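Local coordinates for proton-dependent oligopeptide transporter family protein (Xanthomonas campestris, PDB 6EI3) that probably carries small peptides across the membrane in company with protons, as a POT-family member of the major facilitator superfamily, here caught in an auto-inhibited state, at residues A[307-312]-A[401-406]; A[5-10]-A[191-196]. One frame throughout, in Å; residues are numbered along the deposited sequence. Where two conformers were deposited one is given.

Interaction 1. Residues A[307-312]-A[401-406]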
# COMPACT_ATOMS: atom_id res chain seq x y z
N ASP A 307 -7.44 0.40 -2.31
CA ASP A 307 -6.90 1.63 -2.92
C ASP A 307 -7.84 2.29 -3.97
O ASP A 307 -7.69 3.48 -4.26
CB ASP A 307 -5.49 1.40 -3.48
CG ASP A 307 -4.44 1.44 -2.35
OD1 ASP A 307 -4.58 2.29 -1.44
OD2 ASP A 307 -3.50 0.61 -2.37
N GLN A 308 -8.85 1.56 -4.44
CA GLN A 308 -9.84 2.09 -5.39
C GLN A 308 -10.88 3.03 -4.74
O GLN A 308 -11.67 3.64 -5.45
CB GLN A 308 -10.51 0.95 -6.16
CG GLN A 308 -9.62 0.35 -7.23
CD GLN A 308 -10.41 -0.67 -8.01
OE1 GLN A 308 -11.21 -0.34 -8.90
NE2 GLN A 308 -10.29 -1.93 -7.61
N LYS A 309 -10.85 3.21 -3.42
CA LYS A 309 -11.75 4.19 -2.79
C LYS A 309 -11.38 5.64 -3.23
O LYS A 309 -12.24 6.55 -3.22
CB LYS A 309 -11.82 4.03 -1.26
CG LYS A 309 -10.52 4.30 -0.54
CD LYS A 309 -10.55 3.71 0.87
CE LYS A 309 -9.38 4.21 1.67
NZ LYS A 309 -8.08 3.88 1.04
N ALA A 310 -10.12 5.83 -3.66
CA ALA A 310 -9.63 7.13 -4.11
C ALA A 310 -9.78 7.29 -5.63
O ALA A 310 -9.44 8.32 -6.17
CB ALA A 310 -8.17 7.32 -3.67
N SER A 311 -10.29 6.26 -6.32
CA SER A 311 -10.40 6.34 -7.76
C SER A 311 -11.81 5.93 -8.22
O SER A 311 -12.67 6.80 -8.36
CB SER A 311 -9.29 5.53 -8.43
OG SER A 311 -9.40 4.14 -8.17
N THR A 312 -12.06 4.62 -8.37
CA THR A 312 -13.35 4.07 -8.75
C THR A 312 -14.51 4.61 -7.87
O THR A 312 -15.55 4.97 -8.41
CB THR A 312 -13.26 2.54 -8.69
OG1 THR A 312 -12.21 2.07 -9.56
CG2 THR A 312 -14.58 1.88 -9.05
N LEU A 401 -22.35 2.64 3.51
CA LEU A 401 -22.45 1.17 3.57
C LEU A 401 -21.15 0.49 3.07
O LEU A 401 -20.49 -0.14 3.89
CB LEU A 401 -23.71 0.63 2.87
CG LEU A 401 -23.88 -0.90 2.78
CD1 LEU A 401 -24.03 -1.54 4.18
CD2 LEU A 401 -25.08 -1.25 1.92
N PRO A 402 -20.68 0.67 1.81
CA PRO A 402 -19.39 0.05 1.44
C PRO A 402 -18.19 0.63 2.19
O PRO A 402 -17.25 -0.11 2.40
CB PRO A 402 -19.30 0.27 -0.08
CG PRO A 402 -20.22 1.42 -0.38
CD PRO A 402 -21.33 1.31 0.63
N TYR A 403 -18.22 1.90 2.66
CA TYR A 403 -17.09 2.40 3.46
C TYR A 403 -16.99 1.61 4.78
O TYR A 403 -15.89 1.22 5.17
CB TYR A 403 -17.21 3.91 3.77
CG TYR A 403 -16.35 4.74 2.84
CD1 TYR A 403 -14.97 4.83 3.04
CD2 TYR A 403 -16.88 5.32 1.70
CE1 TYR A 403 -14.15 5.49 2.13
CE2 TYR A 403 -16.08 6.02 0.80
CZ TYR A 403 -14.72 6.11 1.02
OH TYR A 403 -13.93 6.77 0.13
N ALA A 404 -18.13 1.35 5.44
CA ALA A 404 -18.19 0.61 6.70
C ALA A 404 -17.68 -0.81 6.51
O ALA A 404 -16.83 -1.28 7.27
CB ALA A 404 -19.62 0.59 7.26
N LEU A 405 -18.18 -1.48 5.46
CA LEU A 405 -17.80 -2.86 5.15
C LEU A 405 -16.32 -2.96 4.83
O LEU A 405 -15.63 -3.79 5.42
CB LEU A 405 -18.67 -3.43 4.00
CG LEU A 405 -20.16 -3.64 4.32
CD1 LEU A 405 -20.98 -3.70 3.06
CD2 LEU A 405 -20.38 -4.90 5.20
N LEU A 406 -15.82 -2.07 3.94
CA LEU A 406 -14.41 -2.06 3.52
C LEU A 406 -13.43 -1.74 4.67
O LEU A 406 -12.38 -2.37 4.75
CB LEU A 406 -14.18 -1.13 2.31
CG LEU A 406 -12.73 -0.99 1.80
CD1 LEU A 406 -12.20 -2.31 1.19
CD2 LEU A 406 -12.61 0.15 0.83
O HOH W 1 -14.56 7.59 -2.18

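Interaction 2. Residues A[5-10]-A[191-196]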
# COMPACT_ATOMS: atom_id res chain seq x y z
N PRO A 5 9.74 16.13 19.16
CA PRO A 5 8.71 17.04 18.56
C PRO A 5 8.95 17.39 17.08
O PRO A 5 8.00 17.54 16.33
CB PRO A 5 8.78 18.29 19.45
CG PRO A 5 9.30 17.78 20.77
CD PRO A 5 10.31 16.73 20.39
N PHE A 6 10.22 17.48 16.67
CA PHE A 6 10.58 17.77 15.27
C PHE A 6 10.16 16.63 14.36
O PHE A 6 9.74 16.89 13.24
CB PHE A 6 12.09 18.05 15.14
CG PHE A 6 12.55 19.26 15.93
CD1 PHE A 6 12.45 20.54 15.39
CD2 PHE A 6 13.07 19.12 17.21
CE1 PHE A 6 12.86 21.66 16.13
CE2 PHE A 6 13.48 20.23 17.94
CZ PHE A 6 13.37 21.50 17.39
N ILE A 7 10.24 15.37 14.87
CA ILE A 7 9.83 14.15 14.16
C ILE A 7 8.31 14.10 14.07
O ILE A 7 7.77 13.76 13.02
CB ILE A 7 10.40 12.89 14.91
CG1 ILE A 7 11.97 12.90 14.98
CG2 ILE A 7 9.85 11.56 14.35
CD1 ILE A 7 12.73 12.84 13.70
N ILE A 8 7.61 14.45 15.19
CA ILE A 8 6.13 14.45 15.24
C ILE A 8 5.60 15.51 14.24
O ILE A 8 4.71 15.19 13.44
CB ILE A 8 5.60 14.67 16.70
CG1 ILE A 8 5.79 13.38 17.55
CG2 ILE A 8 4.12 15.12 16.72
CD1 ILE A 8 5.66 13.60 19.12
N GLY A 9 6.18 16.71 14.26
CA GLY A 9 5.83 17.81 13.36
C GLY A 9 5.98 17.43 11.90
O GLY A 9 5.07 17.62 11.10
N ASN A 10 7.13 16.85 11.55
CA ASN A 10 7.41 16.39 10.19
C ASN A 10 6.40 15.31 9.78
O ASN A 10 5.85 15.40 8.68
CB ASN A 10 8.85 15.86 10.11
CG ASN A 10 9.13 15.14 8.82
OD1 ASN A 10 9.38 15.75 7.76
ND2 ASN A 10 8.98 13.84 8.85
N LYS A 191 20.61 19.15 14.49
CA LYS A 191 21.70 19.18 15.45
C LYS A 191 21.43 18.35 16.72
O LYS A 191 22.36 18.08 17.47
CB LYS A 191 22.09 20.62 15.82
CG LYS A 191 22.52 21.47 14.63
CD LYS A 191 22.93 22.88 15.05
CE LYS A 191 22.97 23.85 13.89
NZ LYS A 191 24.02 23.50 12.89
N ARG A 192 20.18 17.94 16.93
CA ARG A 192 19.73 17.19 18.11
C ARG A 192 19.57 15.69 17.85
O ARG A 192 19.51 14.92 18.81
CB ARG A 192 18.36 17.75 18.57
CG ARG A 192 18.34 19.22 18.99
CD ARG A 192 16.95 19.58 19.48
NE ARG A 192 16.73 21.03 19.55
CZ ARG A 192 15.99 21.64 20.47
NH1 ARG A 192 15.39 20.93 21.42
NH2 ARG A 192 15.84 22.96 20.44
N TYR A 193 19.47 15.26 16.58
CA TYR A 193 19.25 13.83 16.30
C TYR A 193 20.40 12.89 16.64
O TYR A 193 21.57 13.25 16.52
CB TYR A 193 18.86 13.59 14.85
CG TYR A 193 17.62 14.33 14.39
CD1 TYR A 193 16.47 14.37 15.17
CD2 TYR A 193 17.60 14.97 13.15
CE1 TYR A 193 15.34 15.06 14.75
CE2 TYR A 193 16.45 15.62 12.70
CZ TYR A 193 15.33 15.68 13.51
OH TYR A 193 14.23 16.36 13.08
N VAL A 194 20.01 11.66 17.00
CA VAL A 194 20.87 10.50 17.17
C VAL A 194 21.04 9.95 15.74
O VAL A 194 20.04 9.69 15.07
CB VAL A 194 20.23 9.44 18.12
CG1 VAL A 194 21.06 8.14 18.16
CG2 VAL A 194 20.08 10.01 19.54
N ARG A 195 22.30 9.79 15.25
CA ARG A 195 22.54 9.26 13.89
C ARG A 195 23.35 7.99 14.07
O ARG A 195 24.57 8.03 14.27
CB ARG A 195 23.23 10.29 12.98
CG ARG A 195 22.40 11.54 12.75
CD ARG A 195 23.05 12.54 11.83
NE ARG A 195 22.53 13.88 12.07
CZ ARG A 195 22.72 14.92 11.26
NH1 ARG A 195 23.40 14.78 10.14
NH2 ARG A 195 22.22 16.11 11.57
N VAL A 196 22.64 6.85 14.09
CA VAL A 196 23.25 5.54 14.41
C VAL A 196 24.14 5.02 13.27
O VAL A 196 23.98 5.47 12.14
CB VAL A 196 22.17 4.49 14.84
CG1 VAL A 196 21.40 4.96 16.07
CG2 VAL A 196 21.21 4.15 13.69

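Interaction 1. Residues A[307-312]-A[401-406]
Lys-309 meets Tyr-403 and Leu-406 where a 3-10 turn, 308-310, follows helix 281-306 and faces helix 400-424 in the C-terminal half of this major facilitator fold. The tighter part is the Tyr-403 hydroxyl: its OH lies 3.7 Å from Lys-309 CB. A tyrosine suits this place because its long flat ring spans the gap from helix to turn and ends in a polar atom. A short hydrogen bond of 2.5 Å joins OH to a water at the ring edge, in the ring plane; the same water donates to Lys-309 O at 2.7 Å, linking the turn's backbone to the helix. Looser contact follows on the apolar side, where Leu-406 CD2 comes within 4.1 Å of Lys-309 CD and the two side chains cross at about a right angle. Leucine offers a methyl here to the aliphatic stem of the lysine, whose bend at chi4 (-58°) helps turn NZ aside; Lys-309 also makes a cation-pi contact with Phe-306. Trp-313 meets the tyrosine ring edge-to-face, and all three touching residues are buried. Thr-312, at the start of helix 312-317, donates through OG1 to a lone pair of Gln-308 OE1 at 2.7 Å, in the carbonyl plane.

Interaction 2. Residues A[5-10]-A[191-196]
Phe-6 and Ile-7, near the start of helix 4-22, meet Arg-192 and Tyr-193 of the loop that follows helix 168-188. The apolar contacts centre on the tyrosine. In the conformer given, Ile-7 CD1 reaches Tyr-193 CE1 at 3.6 Å, and Ile-7 CG1 stays within 4.0 Å of the same carbon. Phe-6 adds its CB, 4.3 Å from Tyr-193 CZ; its CG stands anti to the carbonyl carbon (chi1 -62°), which directs the ring toward Arg-192.

The contact with the guanidinium is one of van der Waals packing. The two side chains cross at about a right angle, and the CE2 corner of Phe-6 comes down on one face of the Arg-192 group, displaced toward the rim and 3.7 Å from NE, with the planes 59° apart. An extended chain from CG to NE suits arginine to this exposed edge.

Polar contact concerns the tyrosine hydroxyl, which lies 3.4 Å from Phe-6 CB but is hydrogen-bonded to Phe-186 O of helix 168-188. The phenol thus combines an apolar ring with a satisfied polar end. Tyr-193 is packed among Phe-124, edge-to-face, and Phe-186, where an interhelical loop meets the N-terminal helix of the major facilitator fold.

Interaction 2 is finished, in sequence, before interaction 1 begins; their centres lie about 35 Å apart, their nearest atoms about 20 Å, and they do not meet. They share no helix: residues 5-10 and 191-196 join helix 4-22 to the loop after helix 168-188, whereas 307-312 and 401-406 join the loop after helix 281-306 to helix 400-424. The centre of interaction 1, a buried contact, is about 14 Å from the centre of the chain; that of interaction 2, partly buried, is about 26 Å from it. Interaction 2 falls in the N-terminal and interaction 1 in the C-terminal half of the fold, the two halves that in this superfamily generally move against each other during transport.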